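Local coordinates for Peptide/nickel transport system substrate-binding protein (Listeria monocytogenes serotype 1/2a, PDB 5KZT) that binds peptides, one of which is held in this structure, and probably serves as the substrate-binding component (OppA) of a peptide transport system, at residues A[275-280]-A[487-492]; A[416-421]-A[446-451]; A[291-296]-A[353-358]. One frame throughout, in Å; residues are numbered along the deposited sequence.

Contact 1 of 3, residues A[275-280]-A[487-492]; sequences IKFNQK and DDVAIQ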
ATOM      1  N   ILE A 275       0.824  -8.822  12.066  1.00 17.84           N
ATOM      2  CA  ILE A 275      -0.358  -9.604  12.391  1.00 18.45           C
ATOM      3  C   ILE A 275      -1.475  -8.636  12.787  1.00 17.66           C
ATOM      4  O   ILE A 275      -1.292  -7.821  13.704  1.00 17.76           O
ATOM      5  CB  ILE A 275      -0.109 -10.565  13.578  1.00 19.59           C
ATOM      6  CG1 ILE A 275       1.111 -11.460  13.341  1.00 20.68           C
ATOM      7  CG2 ILE A 275      -1.361 -11.396  13.865  1.00 19.90           C
ATOM      8  CD1 ILE A 275       0.963 -12.464  12.233  1.00 21.55           C
ATOM      9  N   LYS A 276      -2.628  -8.752  12.137  1.00 17.08           N
ATOM     10  CA  LYS A 276      -3.854  -8.085  12.583  1.00 17.20           C
ATOM     11  C   LYS A 276      -4.722  -8.993  13.461  1.00 17.30           C
ATOM     12  O   LYS A 276      -4.993 -10.137  13.113  1.00 17.78           O
ATOM     13  CB  LYS A 276      -4.661  -7.623  11.375  1.00 17.46           C
ATOM     14  CG  LYS A 276      -3.999  -6.506  10.591  1.00 17.44           C
ATOM     15  CD  LYS A 276      -4.882  -5.982   9.473  1.00 17.80           C
ATOM     16  CE  LYS A 276      -5.985  -5.091   9.987  1.00 17.74           C
ATOM     17  NZ  LYS A 276      -6.703  -4.503   8.844  1.00 18.10           N
ATOM     18  N   PHE A 277      -5.191  -8.455  14.580  1.00 17.08           N
ATOM     19  CA  PHE A 277      -6.047  -9.176  15.526  1.00 17.29           C
ATOM     20  C   PHE A 277      -7.466  -8.635  15.434  1.00 17.16           C
ATOM     21  O   PHE A 277      -7.760  -7.576  16.000  1.00 17.53           O
ATOM     22  CB  PHE A 277      -5.526  -8.953  16.942  1.00 17.47           C
ATOM     23  CG  PHE A 277      -4.160  -9.548  17.191  1.00 17.74           C
ATOM     24  CD1 PHE A 277      -3.967 -10.928  17.140  1.00 18.08           C
ATOM     25  CD2 PHE A 277      -3.078  -8.737  17.520  1.00 17.60           C
ATOM     26  CE1 PHE A 277      -2.711 -11.481  17.379  1.00 18.35           C
ATOM     27  CE2 PHE A 277      -1.818  -9.295  17.770  1.00 18.02           C
ATOM     28  CZ  PHE A 277      -1.639 -10.658  17.692  1.00 18.21           C
ATOM     29  N   ASN A 278      -8.352  -9.342  14.736  1.00 16.99           N
ATOM     30  CA  ASN A 278      -9.745  -8.902  14.643  1.00 17.08           C
ATOM     31  C   ASN A 278     -10.459  -9.202  15.948  1.00 17.42           C
ATOM     32  O   ASN A 278     -10.572 -10.365  16.355  1.00 17.33           O
ATOM     33  CB  ASN A 278     -10.504  -9.568  13.498  1.00 17.32           C
ATOM     34  CG  ASN A 278     -11.886  -8.986  13.296  1.00 17.82           C
ATOM     35  OD1 ASN A 278     -12.191  -7.883  13.768  1.00 17.96           O
ATOM     36  ND2 ASN A 278     -12.751  -9.740  12.621  1.00 18.21           N
ATOM     37  N   GLN A 279     -10.966  -8.151  16.567  1.00 17.32           N
ATOM     38  CA  GLN A 279     -11.644  -8.269  17.855  1.00 18.01           C
ATOM     39  C   GLN A 279     -13.137  -8.552  17.766  1.00 18.83           C
ATOM     40  O   GLN A 279     -13.764  -8.875  18.789  1.00 19.37           O
ATOM     41  CB  GLN A 279     -11.411  -7.009  18.677  1.00 18.04           C
ATOM     42  CG  GLN A 279      -9.939  -6.676  18.819  1.00 17.64           C
ATOM     43  CD  GLN A 279      -9.655  -5.640  19.879  1.00 17.95           C
ATOM     44  OE1 GLN A 279     -10.440  -5.454  20.810  1.00 18.88           O
ATOM     45  NE2 GLN A 279      -8.503  -4.983  19.768  1.00 17.48           N
ATOM     46  N   LYS A 280     -13.721  -8.429  16.577  1.00 19.11           N
ATOM     47  CA  LYS A 280     -15.167  -8.630  16.404  1.00 20.41           C
ATOM     48  C   LYS A 280     -15.475  -9.129  15.009  1.00 20.72           C
ATOM     49  O   LYS A 280     -15.082  -8.505  14.024  1.00 20.17           O
ATOM     50  CB  LYS A 280     -15.923  -7.324  16.641  1.00 21.00           C
ATOM     51  CG  LYS A 280     -17.430  -7.465  16.514  1.00 22.38           C
ATOM     52  CD  LYS A 280     -18.147  -6.248  17.077  1.00 23.54           C
ATOM     53  CE  LYS A 280     -18.159  -6.236  18.595  1.00 24.44           C
ATOM     54  NZ  LYS A 280     -19.246  -5.344  19.089  1.00 25.55           N
ATOM     55  N   ASP A 487       1.149  -1.086  24.929  1.00 22.30           N
ATOM     56  CA  ASP A 487      -0.004  -0.969  25.827  1.00 22.84           C
ATOM     57  C   ASP A 487      -1.211  -1.830  25.401  1.00 22.17           C
ATOM     58  O   ASP A 487      -1.812  -2.492  26.234  1.00 22.66           O
ATOM     59  CB  ASP A 487      -0.441   0.501  25.983  1.00 23.23           C
ATOM     60  CG  ASP A 487       0.693   1.425  26.461  1.00 24.46           C
ATOM     61  OD1 ASP A 487       1.767   0.908  26.903  1.00 25.36           O
ATOM     62  OD2 ASP A 487       0.514   2.671  26.375  1.00 24.89           O
ATOM     63  N   ASP A 488      -1.585  -1.785  24.114  1.00 21.30           N
ATOM     64  CA  ASP A 488      -2.827  -2.412  23.628  1.00 20.93           C
ATOM     65  C   ASP A 488      -2.639  -3.688  22.815  1.00 20.01           C
ATOM     66  O   ASP A 488      -3.582  -4.442  22.637  1.00 20.10           O
ATOM     67  CB  ASP A 488      -3.636  -1.412  22.790  1.00 20.80           C
ATOM     68  CG  ASP A 488      -4.194  -0.259  23.612  1.00 21.87           C
ATOM     69  OD1 ASP A 488      -4.023  -0.243  24.839  1.00 23.48           O
ATOM     70  OD2 ASP A 488      -4.819   0.663  23.050  1.00 22.36           O
ATOM     71  N   VAL A 489      -1.442  -3.941  22.305  1.00 19.37           N
ATOM     72  CA  VAL A 489      -1.235  -5.092  21.408  1.00 18.62           C
ATOM     73  C   VAL A 489      -2.322  -5.137  20.303  1.00 17.97           C
ATOM     74  O   VAL A 489      -2.946  -6.176  20.057  1.00 18.15           O
ATOM     75  CB  VAL A 489      -1.206  -6.437  22.186  1.00 19.24           C
ATOM     76  CG1 VAL A 489      -0.455  -7.490  21.384  1.00 19.48           C
ATOM     77  CG2 VAL A 489      -0.573  -6.289  23.568  1.00 20.01           C
ATOM     78  N   ALA A 490      -2.572  -3.990  19.667  1.00 17.23           N
ATOM     79  CA  ALA A 490      -3.571  -3.890  18.580  1.00 16.81           C
ATOM     80  C   ALA A 490      -3.172  -4.772  17.394  1.00 16.61           C
ATOM     81  O   ALA A 490      -4.031  -5.376  16.731  1.00 16.75           O
ATOM     82  CB  ALA A 490      -3.680  -2.442  18.115  1.00 16.48           C
ATOM     83  N   ILE A 491      -1.868  -4.772  17.119  1.00 16.30           N
ATOM     84  CA  ILE A 491      -1.236  -5.567  16.037  1.00 16.30           C
ATOM     85  C   ILE A 491       0.120  -6.050  16.507  1.00 16.58           C
ATOM     86  O   ILE A 491       0.592  -5.618  17.551  1.00 16.93           O
ATOM     87  CB  ILE A 491      -0.995  -4.724  14.780  1.00 15.67           C
ATOM     88  CG1 ILE A 491      -0.100  -3.516  15.082  1.00 15.50           C
ATOM     89  CG2 ILE A 491      -2.320  -4.275  14.190  1.00 15.64           C
ATOM     90  CD1 ILE A 491       0.456  -2.875  13.853  1.00 15.17           C
ATOM     91  N   GLN A 492       0.755  -6.919  15.732  1.00 16.79           N
ATOM     92  CA  GLN A 492       2.125  -7.359  16.020  1.00 17.48           C
ATOM     93  C   GLN A 492       2.988  -7.257  14.769  1.00 17.21           C
ATOM     94  O   GLN A 492       2.915  -8.116  13.896  1.00 16.94           O
ATOM     95  CB  GLN A 492       2.159  -8.795  16.580  1.00 18.36           C
ATOM     96  CG  GLN A 492       3.558  -9.407  16.802  1.00 19.42           C
ATOM     97  CD  GLN A 492       4.483  -8.591  17.711  1.00 19.87           C
ATOM     98  OE1 GLN A 492       4.556  -7.372  17.601  1.00 19.62           O
ATOM     99  NE2 GLN A 492       5.204  -9.273  18.616  1.00 21.08           N
TER
HETATM  100  O   HOH W   1      -6.755  -5.533  17.594  1.00 14.59           O

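Contact 2 of 3, residues A[416-421]-A[446-451]; sequences QDYDFS and NRMSYS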
ATOM      1  N   GLN A 416     -14.402  -7.556   7.936  1.00 21.75           N
ATOM      2  CA  GLN A 416     -14.076  -8.152   9.235  1.00 22.10           C
ATOM      3  C   GLN A 416     -14.425  -9.630   9.350  1.00 22.96           C
ATOM      4  O   GLN A 416     -14.770 -10.129  10.420  1.00 23.39           O
ATOM      5  CB  GLN A 416     -14.673  -7.327  10.382  1.00 22.25           C
ATOM      6  CG  GLN A 416     -13.747  -6.205  10.758  1.00 21.68           C
ATOM      7  CD  GLN A 416     -14.282  -5.310  11.826  1.00 22.04           C
ATOM      8  OE1 GLN A 416     -14.857  -4.281  11.534  1.00 22.73           O
ATOM      9  NE2 GLN A 416     -14.065  -5.683  13.079  1.00 22.25           N
ATOM     10  N   ASP A 417     -14.283 -10.344   8.244  1.00 23.53           N
ATOM     11  CA  ASP A 417     -14.628 -11.741   8.185  1.00 24.62           C
ATOM     12  C   ASP A 417     -13.327 -12.524   8.251  1.00 22.87           C
ATOM     13  O   ASP A 417     -12.918 -13.170   7.296  1.00 23.28           O
ATOM     14  CB  ASP A 417     -15.429 -11.992   6.899  1.00 27.36           C
ATOM     15  CG  ASP A 417     -16.195 -13.282   6.916  1.00 30.65           C
ATOM     16  OD1 ASP A 417     -16.681 -13.718   7.995  1.00 34.60           O
ATOM     17  OD2 ASP A 417     -16.350 -13.870   5.819  1.00 34.05           O
ATOM     18  N   TYR A 418     -12.677 -12.450   9.400  1.00 21.19           N
ATOM     19  CA  TYR A 418     -11.398 -13.119   9.649  1.00 19.94           C
ATOM     20  C   TYR A 418     -11.155 -13.100  11.166  1.00 19.93           C
ATOM     21  O   TYR A 418     -11.831 -12.363  11.895  1.00 19.38           O
ATOM     22  CB  TYR A 418     -10.246 -12.433   8.862  1.00 19.04           C
ATOM     23  CG  TYR A 418      -9.784 -11.104   9.417  1.00 17.83           C
ATOM     24  CD1 TYR A 418     -10.499  -9.940   9.144  1.00 17.45           C
ATOM     25  CD2 TYR A 418      -8.629 -11.004  10.204  1.00 17.50           C
ATOM     26  CE1 TYR A 418     -10.124  -8.708   9.679  1.00 16.93           C
ATOM     27  CE2 TYR A 418      -8.206  -9.763  10.699  1.00 16.99           C
ATOM     28  CZ  TYR A 418      -8.966  -8.622  10.430  1.00 16.62           C
ATOM     29  OH  TYR A 418      -8.607  -7.403  10.925  1.00 16.54           O
ATOM     30  N   ASP A 419     -10.244 -13.934  11.656  1.00 19.72           N
ATOM     31  CA  ASP A 419      -9.879 -13.922  13.075  1.00 19.70           C
ATOM     32  C   ASP A 419      -8.588 -13.136  13.282  1.00 19.01           C
ATOM     33  O   ASP A 419      -8.528 -12.166  14.045  1.00 18.34           O
ATOM     34  CB  ASP A 419      -9.688 -15.343  13.599  1.00 20.67           C
ATOM     35  CG  ASP A 419     -10.946 -16.165  13.571  1.00 21.62           C
ATOM     36  OD1 ASP A 419     -12.071 -15.609  13.532  1.00 21.52           O
ATOM     37  OD2 ASP A 419     -10.798 -17.404  13.618  1.00 22.44           O
ATOM     38  N   PHE A 420      -7.547 -13.590  12.604  1.00 19.11           N
ATOM     39  CA  PHE A 420      -6.288 -12.881  12.540  1.00 18.70           C
ATOM     40  C   PHE A 420      -5.632 -13.161  11.199  1.00 18.60           C
ATOM     41  O   PHE A 420      -5.975 -14.148  10.538  1.00 18.66           O
ATOM     42  CB  PHE A 420      -5.390 -13.101  13.778  1.00 19.32           C
ATOM     43  CG  PHE A 420      -4.795 -14.489  13.949  1.00 20.42           C
ATOM     44  CD1 PHE A 420      -5.517 -15.646  13.741  1.00 21.12           C
ATOM     45  CD2 PHE A 420      -3.492 -14.615  14.421  1.00 20.82           C
ATOM     46  CE1 PHE A 420      -4.940 -16.901  13.943  1.00 22.21           C
ATOM     47  CE2 PHE A 420      -2.912 -15.864  14.634  1.00 21.70           C
ATOM     48  CZ  PHE A 420      -3.639 -17.009  14.399  1.00 22.44           C
ATOM     49  N   SER A 421      -4.720 -12.277  10.796  1.00 18.15           N
ATOM     50  CA  SER A 421      -4.199 -12.311   9.441  1.00 18.48           C
ATOM     51  C   SER A 421      -2.818 -11.715   9.339  1.00 18.90           C
ATOM     52  O   SER A 421      -2.378 -10.979  10.227  1.00 18.65           O
ATOM     53  CB  SER A 421      -5.143 -11.540   8.509  1.00 18.22           C
ATOM     54  OG  SER A 421      -5.101 -10.130   8.758  1.00 18.00           O
ATOM     55  N   ASN A 446      -8.504   0.037   9.523  1.00 17.69           N
ATOM     56  CA  ASN A 446      -8.419  -0.548  10.871  1.00 17.88           C
ATOM     57  C   ASN A 446      -8.996  -1.961  10.759  1.00 18.35           C
ATOM     58  O   ASN A 446      -8.235  -2.924  10.702  1.00 19.08           O
ATOM     59  CB  ASN A 446      -9.166   0.339  11.879  1.00 17.50           C
ATOM     60  CG  ASN A 446      -9.156  -0.204  13.298  1.00 17.60           C
ATOM     61  OD1 ASN A 446      -9.269  -1.407  13.544  1.00 17.57           O
ATOM     62  ND2 ASN A 446      -9.086   0.698  14.245  1.00 17.55           N
ATOM     63  N   ARG A 447     -10.329  -2.074  10.686  1.00 18.70           N
ATOM     64  CA  ARG A 447     -11.020  -3.352  10.449  1.00 19.58           C
ATOM     65  C   ARG A 447     -10.687  -4.439  11.469  1.00 18.50           C
ATOM     66  O   ARG A 447     -10.644  -5.621  11.150  1.00 17.90           O
ATOM     67  CB  ARG A 447     -10.738  -3.861   9.022  1.00 20.84           C
ATOM     68  CG  ARG A 447     -11.030  -2.856   7.931  1.00 22.73           C
ATOM     69  CD  ARG A 447     -12.507  -2.495   7.868  1.00 25.36           C
ATOM     70  NE  ARG A 447     -12.745  -1.467   6.853  1.00 28.20           N
ATOM     71  CZ  ARG A 447     -13.877  -0.782   6.682  1.00 29.82           C
ATOM     72  NH1 ARG A 447     -14.948  -0.984   7.463  1.00 31.16           N
ATOM     73  NH2 ARG A 447     -13.930   0.135   5.717  1.00 30.32           N
ATOM     74  N   MET A 448     -10.433  -4.012  12.696  1.00 17.56           N
ATOM     75  CA  MET A 448     -10.165  -4.918  13.784  1.00 17.38           C
ATOM     76  C   MET A 448     -11.105  -4.663  14.953  1.00 17.36           C
ATOM     77  O   MET A 448     -11.040  -5.394  15.939  1.00 17.52           O
ATOM     78  CB  MET A 448      -8.725  -4.706  14.249  1.00 17.22           C
ATOM     79  CG  MET A 448      -7.703  -5.140  13.229  1.00 16.98           C
ATOM     80  SD  MET A 448      -6.023  -5.008  13.856  1.00 17.54           S
ATOM     81  CE  MET A 448      -5.929  -3.340  14.477  1.00 17.32           C
ATOM     82  N   SER A 449     -11.970  -3.647  14.842  1.00 16.74           N
ATOM     83  CA  SER A 449     -12.691  -3.082  15.988  1.00 17.28           C
ATOM     84  C   SER A 449     -11.736  -2.721  17.132  1.00 17.64           C
ATOM     85  O   SER A 449     -12.050  -2.890  18.314  1.00 18.62           O
ATOM     86  CB  SER A 449     -13.836  -3.999  16.443  1.00 17.90           C
ATOM     87  OG  SER A 449     -14.798  -4.147  15.413  1.00 17.73           O
ATOM     88  N   TYR A 450     -10.563  -2.207  16.761  1.00 17.09           N
ATOM     89  CA  TYR A 450      -9.627  -1.674  17.724  1.00 17.29           C
ATOM     90  C   TYR A 450      -9.981  -0.211  17.919  1.00 17.55           C
ATOM     91  O   TYR A 450     -10.074   0.544  16.955  1.00 16.91           O
ATOM     92  CB  TYR A 450      -8.186  -1.799  17.247  1.00 16.65           C
ATOM     93  CG  TYR A 450      -7.221  -0.985  18.093  1.00 16.95           C
ATOM     94  CD1 TYR A 450      -6.946  -1.338  19.408  1.00 17.73           C
ATOM     95  CD2 TYR A 450      -6.617   0.168  17.580  1.00 16.70           C
ATOM     96  CE1 TYR A 450      -6.077  -0.593  20.175  1.00 18.16           C
ATOM     97  CE2 TYR A 450      -5.749   0.922  18.340  1.00 17.18           C
ATOM     98  CZ  TYR A 450      -5.489   0.547  19.635  1.00 17.96           C
ATOM     99  OH  TYR A 450      -4.630   1.313  20.379  1.00 18.56           O
ATOM    100  N   SER A 451     -10.139   0.186  19.177  1.00 18.50           N
ATOM    101  CA  SER A 451     -10.508   1.554  19.512  1.00 19.59           C
ATOM    102  C   SER A 451      -9.829   1.950  20.802  1.00 20.76           C
ATOM    103  O   SER A 451     -10.124   1.373  21.861  1.00 21.75           O
ATOM    104  CB  SER A 451     -12.021   1.673  19.689  1.00 20.48           C
ATOM    105  OG  SER A 451     -12.431   3.001  19.990  1.00 21.03           O
TER
HETATM  106  O   HOH W   2     -15.326  -2.015  13.114  1.00 27.59           O

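Contact 3 of 3, residues A[291-296]-A[353-358]; sequences KNIRKA and KAWKAG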
ATOM      1  N   LYS A 291      -7.021  -8.976  25.543  1.00 23.24           N
ATOM      2  CA  LYS A 291      -5.674  -8.459  25.319  1.00 23.61           C
ATOM      3  C   LYS A 291      -4.614  -9.484  25.631  1.00 24.01           C
ATOM      4  O   LYS A 291      -3.590  -9.544  24.947  1.00 23.41           O
ATOM      5  CB  LYS A 291      -5.407  -7.250  26.206  1.00 24.94           C
ATOM      6  CG  LYS A 291      -4.223  -6.401  25.755  1.00 25.23           C
ATOM      7  CD  LYS A 291      -3.338  -5.923  26.883  1.00 26.86           C
ATOM      8  CE  LYS A 291      -4.061  -5.104  27.929  1.00 27.81           C
ATOM      9  NZ  LYS A 291      -4.070  -3.652  27.596  1.00 28.33           N
ATOM     10  N   ASN A 292      -4.823 -10.256  26.705  1.00 24.58           N
ATOM     11  CA  ASN A 292      -3.860 -11.286  27.039  1.00 25.28           C
ATOM     12  C   ASN A 292      -3.698 -12.303  25.912  1.00 24.73           C
ATOM     13  O   ASN A 292      -2.583 -12.762  25.674  1.00 24.65           O
ATOM     14  CB  ASN A 292      -4.222 -11.998  28.331  1.00 26.63           C
ATOM     15  CG  ASN A 292      -3.654 -11.306  29.544  1.00 27.65           C
ATOM     16  OD1 ASN A 292      -2.503 -10.871  29.542  1.00 28.28           O
ATOM     17  ND2 ASN A 292      -4.444 -11.222  30.586  1.00 28.46           N
ATOM     18  N   ILE A 293      -4.796 -12.635  25.231  1.00 23.89           N
ATOM     19  CA  ILE A 293      -4.754 -13.564  24.101  1.00 23.27           C
ATOM     20  C   ILE A 293      -3.993 -12.955  22.910  1.00 22.69           C
ATOM     21  O   ILE A 293      -3.185 -13.662  22.287  1.00 22.28           O
ATOM     22  CB  ILE A 293      -6.173 -14.025  23.705  1.00 23.12           C
ATOM     23  CG1 ILE A 293      -6.855 -14.759  24.883  1.00 24.08           C
ATOM     24  CG2 ILE A 293      -6.166 -14.883  22.444  1.00 22.95           C
ATOM     25  CD1 ILE A 293      -6.131 -15.987  25.392  1.00 24.68           C
ATOM     26  N   ARG A 294      -4.226 -11.668  22.615  1.00 21.94           N
ATOM     27  CA  ARG A 294      -3.441 -10.954  21.583  1.00 21.44           C
ATOM     28  C   ARG A 294      -1.936 -11.004  21.897  1.00 21.66           C
ATOM     29  O   ARG A 294      -1.113 -11.296  21.017  1.00 20.65           O
ATOM     30  CB  ARG A 294      -3.887  -9.483  21.451  1.00 21.01           C
ATOM     31  CG  ARG A 294      -5.322  -9.320  20.961  1.00 20.68           C
ATOM     32  CD  ARG A 294      -5.578  -7.930  20.438  1.00 20.36           C
ATOM     33  NE  ARG A 294      -5.443  -6.871  21.442  1.00 20.60           N
ATOM     34  CZ  ARG A 294      -6.374  -6.494  22.319  1.00 21.35           C
ATOM     35  NH1 ARG A 294      -7.553  -7.119  22.418  1.00 21.48           N
ATOM     36  NH2 ARG A 294      -6.108  -5.478  23.143  1.00 22.13           N
ATOM     37  N   LYS A 295      -1.607 -10.716  23.161  1.00 22.74           N
ATOM     38  CA  LYS A 295      -0.223 -10.693  23.649  1.00 23.97           C
ATOM     39  C   LYS A 295       0.431 -12.073  23.528  1.00 23.99           C
ATOM     40  O   LYS A 295       1.603 -12.166  23.186  1.00 23.65           O
ATOM     41  CB  LYS A 295      -0.173 -10.209  25.112  1.00 25.52           C
ATOM     42  CG  LYS A 295       1.237 -10.053  25.669  1.00 27.21           C
ATOM     43  CD  LYS A 295       1.254  -9.549  27.107  1.00 29.20           C
ATOM     44  CE  LYS A 295       0.966  -8.055  27.213  1.00 30.04           C
ATOM     45  NZ  LYS A 295       2.066  -7.251  26.609  1.00 30.88           N
ATOM     46  N   ALA A 296      -0.337 -13.121  23.824  1.00 24.36           N
ATOM     47  CA  ALA A 296       0.167 -14.503  23.758  1.00 24.83           C
ATOM     48  C   ALA A 296       0.610 -14.854  22.341  1.00 24.24           C
ATOM     49  O   ALA A 296       1.741 -15.313  22.140  1.00 24.23           O
ATOM     50  CB  ALA A 296      -0.890 -15.478  24.225  1.00 25.23           C
ATOM     51  N   LYS A 353       2.867 -16.702  29.863  1.00 32.78           N
ATOM     52  CA  LYS A 353       2.238 -15.975  30.973  1.00 33.66           C
ATOM     53  C   LYS A 353       0.910 -15.327  30.525  1.00 31.86           C
ATOM     54  O   LYS A 353      -0.126 -15.523  31.164  1.00 32.32           O
ATOM     55  CB  LYS A 353       3.190 -14.899  31.535  1.00 34.83           C
ATOM     56  CG  LYS A 353       2.619 -14.136  32.728  1.00 36.79           C
ATOM     57  CD  LYS A 353       3.563 -13.100  33.322  1.00 38.08           C
ATOM     58  CE  LYS A 353       3.095 -12.735  34.730  1.00 40.28           C
ATOM     59  NZ  LYS A 353       3.536 -11.383  35.171  1.00 40.92           N
ATOM     60  N   ALA A 354       0.957 -14.572  29.430  1.00 30.08           N
ATOM     61  CA  ALA A 354      -0.242 -13.945  28.865  1.00 28.72           C
ATOM     62  C   ALA A 354      -1.276 -14.988  28.436  1.00 28.35           C
ATOM     63  O   ALA A 354      -2.467 -14.807  28.650  1.00 28.29           O
ATOM     64  CB  ALA A 354       0.125 -13.055  27.677  1.00 27.53           C
ATOM     65  N   TRP A 355      -0.815 -16.075  27.819  1.00 28.03           N
ATOM     66  CA  TRP A 355      -1.700 -17.156  27.381  1.00 27.85           C
ATOM     67  C   TRP A 355      -2.487 -17.774  28.550  1.00 29.11           C
ATOM     68  O   TRP A 355      -3.717 -17.869  28.483  1.00 28.98           O
ATOM     69  CB  TRP A 355      -0.878 -18.218  26.653  1.00 27.73           C
ATOM     70  CG  TRP A 355      -1.620 -19.406  26.151  1.00 27.66           C
ATOM     71  CD1 TRP A 355      -1.426 -20.692  26.533  1.00 28.78           C
ATOM     72  CD2 TRP A 355      -2.619 -19.440  25.129  1.00 27.13           C
ATOM     73  NE1 TRP A 355      -2.248 -21.531  25.832  1.00 28.86           N
ATOM     74  CE2 TRP A 355      -2.999 -20.787  24.965  1.00 27.65           C
ATOM     75  CE3 TRP A 355      -3.227 -18.462  24.327  1.00 26.21           C
ATOM     76  CZ2 TRP A 355      -3.975 -21.184  24.061  1.00 27.54           C
ATOM     77  CZ3 TRP A 355      -4.200 -18.858  23.428  1.00 25.94           C
ATOM     78  CH2 TRP A 355      -4.566 -20.209  23.302  1.00 26.61           C
ATOM     79  N   LYS A 356      -1.790 -18.171  29.613  1.00 30.65           N
ATOM     80  CA  LYS A 356      -2.468 -18.767  30.789  1.00 32.06           C
ATOM     81  C   LYS A 356      -3.515 -17.807  31.400  1.00 31.96           C
ATOM     82  O   LYS A 356      -4.634 -18.220  31.729  1.00 31.97           O
ATOM     83  CB  LYS A 356      -1.453 -19.237  31.855  1.00 33.87           C
ATOM     84  CG  LYS A 356      -0.578 -20.417  31.406  1.00 34.66           C
ATOM     85  CD  LYS A 356       0.116 -21.169  32.541  1.00 36.94           C
ATOM     86  CE  LYS A 356       1.507 -20.640  32.890  1.00 37.62           C
ATOM     87  NZ  LYS A 356       2.528 -20.900  31.836  1.00 37.42           N
ATOM     88  N   ALA A 357      -3.154 -16.530  31.513  1.00 31.75           N
ATOM     89  CA  ALA A 357      -4.035 -15.510  32.106  1.00 31.82           C
ATOM     90  C   ALA A 357      -5.259 -15.223  31.237  1.00 31.05           C
ATOM     91  O   ALA A 357      -6.375 -15.101  31.741  1.00 31.46           O
ATOM     92  CB  ALA A 357      -3.260 -14.229  32.363  1.00 31.55           C
ATOM     93  N   GLY A 358      -5.038 -15.103  29.930  1.00 29.92           N
ATOM     94  CA  GLY A 358      -6.128 -14.955  28.964  1.00 29.11           C
ATOM     95  C   GLY A 358      -7.112 -16.115  28.990  1.00 29.64           C
ATOM     96  O   GLY A 358      -8.306 -15.891  29.032  1.00 29.60           O
TER

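Contact 1 of 3, residues A[275-280]-A[487-492]
Ile275 and Gln492 form an antiparallel hydrogen-bonded pair in which each residue donates one backbone bond and accepts one. Ile275 N donates to Gln492 O at 2.9 Å, and Gln492 N returns a bond to Ile275 O at 3.0 Å. The two CB atoms of this pair sit on one face of the sheet, while Lys276 and Ile491, the adjoining non-hydrogen-bonded pair, project to the other. Beyond them the strands part and the Phe277 ring fills the angle: Ala490 O meets its edge, 3.6 Å from CD2, and CE2 reaches Val489 CG1 at 4.3 Å. Ile275 CG2, anti to its own backbone N, lies 3.7 Å above one face of that ring, toward the rim. Where direct pairing has ended, one water bridges the gap, donating to Phe277 O and to Ala490 O (2.9 Å) and accepting from Gln279 NE2. Val489, with positive phi, turns the chain out of helix 471-487 and into strand 491-503; its carbonyl oxygen also takes a bond from Arg294 NE. Phe277 packs on helix 291-299 through Arg294 and Ile297, and strand 264-277 is paired along its other edge with strand 420-425.

Contact 2 of 3, residues A[416-421]-A[446-451]
Arg447 O accepts the phenol of Tyr418, with OH 2.7 Å away and standing above the carbonyl plane, 43° out of it. The same oxygen touches Gln416 CG at 3.2 Å, which places it between the tyrosine tip and the glutamine chain. CG of Tyr418 lies between its backbone N and carbonyl carbon (chi1 74°), and the ring leads from there to the 446-451 loop, where OH also meets Met448 CG at 3.4 Å. Gln416 reaches across with its chain extended beyond CG. Its NE2 donates to Ser449 OG at 2.9 Å, almost straight at 172° and in the amide plane, and it is also bonded to Asn278 OD1. A water that donates to Gln416 OE1 is also hydrogen-bonded to Ser449 OG, so the serine is linked to NE2 directly and to OE1 through the water. Gln416 ends helix 406-414 in a Schellman motif, its positive phi turning the chain toward strand 420-425. The facing loop is shaped by an Asx turn, Asn446 OD1 accepting from Met448 N at 3.0 Å, while Asn446 ND2 ties the loop again by donating to Tyr450 O. Arg447 lays CB 4.2 Å from Gln416 CG, but its guanidinium turns back to bond Ala444 O through NE. Behind the tyrosine and Met448 lies Lys276 of strand 264-277, whose NZ bonds Asn446 O and forms a salt bridge with Asp413.

Contact 3 of 3, residues A[291-296]-A[353-358]
Two helices, 291-299 and 348-362, run nearly antiparallel here, and small residues bring the axes of segments 291-296 and 353-358 to within 7.5 Å, with 150° between their directions. At one end Asn292 lies against Gly358: the CA atoms are 4.7 Å apart, and Asn292 CB touches Gly358 CA at 3.6 Å and Ala354 O at 3.3 Å. Ile293 lays its CD1 on the same glycine, 3.7 Å from CA, where a CB on that residue would collide with it. The Asn292 amide lies over the neighbouring turn, with ND2 3.7 Å from Ala357 CB, and ND2 also bonds Glu361 OE1 one turn further along. Ala354 CB points between the turns of the facing helix, meeting Asn292 O at 3.4 Å and the aliphatic stem of Lys295 through CB, CG and CD. At the other end Ala296 CB sits at the edge of the Trp355 indole, 3.7 Å from Trp355 CB. CG of Trp355 is anti to its backbone N (chi1 179°), and the ring extends beside Ile293, whose CD1 approaches CE3 and CZ3 obliquely. Indole NE1 is bonded to Asp395 O, while Leu394 and Ile367 also touch Trp355. No hydrogen bond crosses between the segments; the short axis distance goes with the alanines and glycine at the interface, as is common where helices pack closely.

In the fold
Contacts 1 and 2 share one sheet, since strands 264-277 and 420-425 are neighbours in it, and their centres lie about 8 Å apart. Contact 1 is wholly buried and rests on backbone pairing; contact 2, only partly buried, relies on side-chain polar bonds near the surface. They are joined by Gln279 N to Met448 O and Asp488 OD2 to Tyr450 OH. Contact 3 is buried too, but farther from the centre of the chain, and purely van der Waals across its helices. Arg294 and Lys291 tie it to contact 1 by bonding the carbonyls of Asp488 and Asp487, whereas contacts 2 and 3 do not touch. Along the chain both are nested within the loop that contact 1 closes.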